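Local coordinates for carboxylic ester hydrolase (Aspergillus niger, PDB 7K4O), which hydrolyses ester bonds of tannins as a tannin acyl hydrolase (tannase), a serine esterase of the tannase family with an alpha/beta-hydrolase core, at residues A18-P21 with S22-Q26; E191-S194 with Q195-F199. All coordinates share one frame; numbering follows the deposited sequence.

Contact 1: residues A18-P21 with S22-Q26; sequences ALPP and SEFIQ
Pro21 and Phe24 close a tight reversal of the chain between residues 18-21 and 22-26. The backbone NH of Phe24 bonds to the carbonyl O of Pro21, with 3.1 Å from N to O. The bond is bent, 144° at the hydrogen. Ser22 and Glu23 hold the two corners. Glu23 has positive phi (69°), as the third residue of a type II turn must. Pro20 and Pro21 are both extended and bring the chain straight into the turn.

The side chains of Pro20 and Phe24 meet four residues apart. Pro20 CB lies over the centre of the Phe24 ring, 3.7 Å from the centroid and almost on the normal, a CH-pi contact. Pro20 CG reaches over the same ring, 3.7 Å from Phe24 CE1. The opposite face takes Ile25 CG1, offset toward the rim, so the ring is held between two aliphatic groups. The first torsion of Phe24 is unusual, chi1 100°, well away from a staggered value; it swings the ring back over Pro20. Pro21 touches more loosely: its CD is 4.1 Å from Phe24 CB.

Beyond the turn, Phe24 rests on Ile161 of helix 144-169. Ser22 OG is hydrogen-bonded to the backbone N of Ile30, and Glu23 OE1 to that of Gly27, which ties the loop to the chain that follows. The arrangement is a type II beta turn with a proline-aromatic CH-pi contact, in the surface loop that joins helix 12-18 to strand 28-47.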
# COMPACT_ATOMS: atom_id res chain seq x y z
N ALA A 18 10.41 -18.45 -26.56
CA ALA A 18 10.99 -17.25 -25.91
C ALA A 18 11.21 -17.47 -24.40
O ALA A 18 11.84 -16.63 -23.74
CB ALA A 18 10.04 -16.10 -26.11
N LEU A 19 10.65 -18.53 -23.81
CA LEU A 19 10.86 -18.71 -22.36
C LEU A 19 12.34 -18.88 -22.09
O LEU A 19 13.08 -19.51 -22.84
CB LEU A 19 10.12 -19.96 -21.89
CG LEU A 19 8.63 -19.82 -21.71
CD1 LEU A 19 8.07 -21.23 -21.51
CD2 LEU A 19 8.29 -18.89 -20.56
N PRO A 20 12.86 -18.37 -20.94
CA PRO A 20 14.20 -18.72 -20.54
C PRO A 20 14.21 -20.22 -20.27
O PRO A 20 13.21 -20.81 -19.85
CB PRO A 20 14.42 -17.90 -19.27
CG PRO A 20 13.03 -17.68 -18.74
CD PRO A 20 12.12 -17.60 -19.94
N PRO A 21 15.38 -20.85 -20.42
CA PRO A 21 15.49 -22.27 -20.10
C PRO A 21 15.38 -22.57 -18.60
O PRO A 21 15.75 -21.74 -17.78
CB PRO A 21 16.91 -22.62 -20.58
CG PRO A 21 17.69 -21.32 -20.56
CD PRO A 21 16.66 -20.22 -20.78
N SER A 22 14.96 -23.78 -18.27
CA SER A 22 15.11 -24.31 -16.89
C SER A 22 16.58 -24.15 -16.43
O SER A 22 17.55 -24.23 -17.23
CB SER A 22 14.58 -25.72 -16.78
OG SER A 22 13.19 -25.77 -17.02
N GLU A 23 16.75 -23.86 -15.15
CA GLU A 23 18.03 -23.59 -14.45
C GLU A 23 18.67 -22.29 -14.89
O GLU A 23 19.78 -22.00 -14.41
CB GLU A 23 18.98 -24.80 -14.50
CG GLU A 23 18.28 -26.07 -14.12
CD GLU A 23 17.74 -26.10 -12.68
OE1 GLU A 23 18.28 -25.36 -11.81
OE2 GLU A 23 16.81 -26.91 -12.42
N PHE A 24 17.95 -21.42 -15.59
CA PHE A 24 18.51 -20.06 -15.84
C PHE A 24 18.63 -19.37 -14.47
O PHE A 24 19.47 -18.52 -14.29
CB PHE A 24 17.75 -19.34 -16.94
CG PHE A 24 16.76 -18.34 -16.42
CD1 PHE A 24 15.56 -18.76 -15.90
CD2 PHE A 24 17.04 -17.00 -16.45
CE1 PHE A 24 14.66 -17.84 -15.41
CE2 PHE A 24 16.14 -16.08 -15.97
CZ PHE A 24 14.95 -16.50 -15.45
N ILE A 25 17.67 -19.64 -13.60
CA ILE A 25 17.82 -19.43 -12.13
C ILE A 25 18.09 -20.83 -11.58
O ILE A 25 17.18 -21.69 -11.73
CB ILE A 25 16.56 -18.82 -11.48
CG1 ILE A 25 16.16 -17.47 -12.08
CG2 ILE A 25 16.76 -18.69 -9.97
CD1 ILE A 25 14.78 -17.07 -11.71
N GLN A 26 19.24 -21.04 -10.95
CA GLN A 26 19.48 -22.40 -10.43
C GLN A 26 18.41 -22.72 -9.38
O GLN A 26 18.17 -21.88 -8.48
CB GLN A 26 20.88 -22.51 -9.83
CG GLN A 26 21.23 -23.93 -9.48
CD GLN A 26 22.67 -24.09 -9.07
OE1 GLN A 26 23.20 -23.30 -8.31
NE2 GLN A 26 23.32 -25.08 -9.65

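Contact 2: residues E191-S194 with Q195-F199; sequences EGWS and QVQRF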
# COMPACT_ATOMS: atom_id res chain seq x y z
N GLU A 191 5.13 -5.14 -1.24
CA GLU A 191 5.81 -6.01 -2.21
C GLU A 191 6.78 -5.20 -3.06
O GLU A 191 7.89 -5.68 -3.30
CB GLU A 191 4.82 -6.76 -3.07
CG GLU A 191 4.02 -7.81 -2.29
CD GLU A 191 2.73 -8.25 -2.93
OE1 GLU A 191 2.53 -8.02 -4.13
OE2 GLU A 191 1.90 -8.89 -2.22
N GLY A 192 6.41 -3.97 -3.45
CA GLY A 192 7.37 -3.11 -4.15
C GLY A 192 8.61 -2.87 -3.30
O GLY A 192 9.74 -3.06 -3.77
N TRP A 193 8.43 -2.48 -2.05
CA TRP A 193 9.59 -2.22 -1.15
C TRP A 193 10.40 -3.49 -0.92
O TRP A 193 11.62 -3.40 -0.74
CB TRP A 193 9.16 -1.58 0.17
CG TRP A 193 8.89 -0.12 0.07
CD1 TRP A 193 7.71 0.50 0.30
CD2 TRP A 193 9.80 0.90 -0.38
NE1 TRP A 193 7.83 1.85 0.12
CE2 TRP A 193 9.11 2.12 -0.31
CE3 TRP A 193 11.16 0.93 -0.74
CZ2 TRP A 193 9.71 3.34 -0.64
CZ3 TRP A 193 11.75 2.13 -1.06
CH2 TRP A 193 11.02 3.32 -1.03
N SER A 194 9.79 -4.67 -0.93
CA SER A 194 10.49 -5.94 -0.65
C SER A 194 11.61 -6.13 -1.68
O SER A 194 12.66 -6.72 -1.36
CB SER A 194 9.56 -7.12 -0.62
OG SER A 194 9.12 -7.54 -1.91
N GLN A 195 11.39 -5.68 -2.91
CA GLN A 195 12.40 -5.83 -3.99
C GLN A 195 13.40 -4.67 -3.99
O GLN A 195 14.61 -4.91 -4.09
CB GLN A 195 11.75 -5.91 -5.37
CG GLN A 195 10.70 -6.99 -5.48
CD GLN A 195 11.23 -8.37 -5.16
OE1 GLN A 195 12.06 -8.90 -5.87
NE2 GLN A 195 10.80 -8.93 -4.03
N VAL A 196 12.93 -3.44 -3.81
CA VAL A 196 13.81 -2.24 -3.78
C VAL A 196 14.84 -2.37 -2.65
O VAL A 196 15.96 -1.98 -2.82
CB VAL A 196 12.97 -0.98 -3.69
CG1 VAL A 196 13.83 0.25 -3.42
CG2 VAL A 196 12.08 -0.76 -4.93
N GLN A 197 14.45 -2.99 -1.54
CA GLN A 197 15.33 -3.18 -0.37
C GLN A 197 16.41 -4.25 -0.57
O GLN A 197 17.34 -4.25 0.22
CB GLN A 197 14.46 -3.48 0.85
CG GLN A 197 13.75 -2.26 1.36
CD GLN A 197 12.71 -2.51 2.42
OE1 GLN A 197 12.62 -3.59 3.01
NE2 GLN A 197 11.84 -1.53 2.61
N ARG A 198 16.30 -5.14 -1.56
CA ARG A 198 17.18 -6.28 -1.74
C ARG A 198 17.89 -6.31 -3.09
O ARG A 198 19.01 -6.85 -3.11
CB ARG A 198 16.35 -7.57 -1.60
CG ARG A 198 15.86 -7.81 -0.17
CD ARG A 198 15.01 -9.05 -0.04
NE ARG A 198 14.58 -9.34 1.31
CZ ARG A 198 13.51 -8.81 1.92
NH1 ARG A 198 12.77 -7.90 1.33
NH2 ARG A 198 13.21 -9.19 3.16
N PHE A 199 17.27 -5.85 -4.16
CA PHE A 199 17.72 -6.14 -5.55
C PHE A 199 17.82 -4.83 -6.31
O PHE A 199 16.78 -4.31 -6.81
CB PHE A 199 16.81 -7.15 -6.22
CG PHE A 199 16.54 -8.40 -5.42
CD1 PHE A 199 17.56 -9.28 -5.12
CD2 PHE A 199 15.27 -8.65 -4.92
CE1 PHE A 199 17.32 -10.39 -4.33
CE2 PHE A 199 15.02 -9.76 -4.15
CZ PHE A 199 16.06 -10.63 -3.85
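Arg198 CG lies beside its backbone N, and the chain runs extended to NE and then turns at chi4, 85°, which brings NH1 back to Ser194 O, one turn earlier, at 2.9 Å. This bond uses a carbonyl lone pair and lies close to the guanidinium plane, so the group meets the oxygen edge-on. Arg198 NH2 is bonded to Ser392 O, giving the guanidinium a second hold. Ser194 OG is turned between its own backbone N and carbonyl carbon, chi1 75°, which points it back along the helix. There it donates to Glu191 O at 2.6 Å.

Residues 191-196 lie on helix 187-196, the helix of a beta-alpha-beta unit between strands 179-185 and 205-209. It follows the probable nucleophile elbow of the alpha/beta-hydrolase fold. Gly192 O takes two backbone donors: Val196 N, almost straight at 171°, and Gln195 N, more bent. Gln197 N bonds to Trp193 O at 3.0 Å.

On another side of the helix, Val196 CG1 packs obliquely against the six-membered part of the Trp193 indole, 3.7 Å from CZ3. The Gln197 side chain passes Trp193 at about a right angle, with NE2 3.6 Å from Trp193 CB. That amide nitrogen is bonded to Thr396 O. Tyr430, Tyr455 and His413 meet the buried indole edge-to-face.

Contact 1 comes first in the chain and contact 2 well after it, in series. Their centres are about 22 Å apart and their nearest atoms about 10 Å, so they do not touch. Contact 1 sits at the surface, ahead of strand 28-47 at one edge of the mixed sheet. Contact 2 is buried nearer the middle of the chain, on the helix between inner strands 179-185 and 205-209 of that sheet. Helix 144-169 is a shared neighbour: it receives Phe24 and Ile25 from contact 1 and Gln195 and Arg198 from contact 2. Helix 144-169 thus touches both the loop between helix 12-18 and strand 28-47 and the helix that follows the probable catalytic serine.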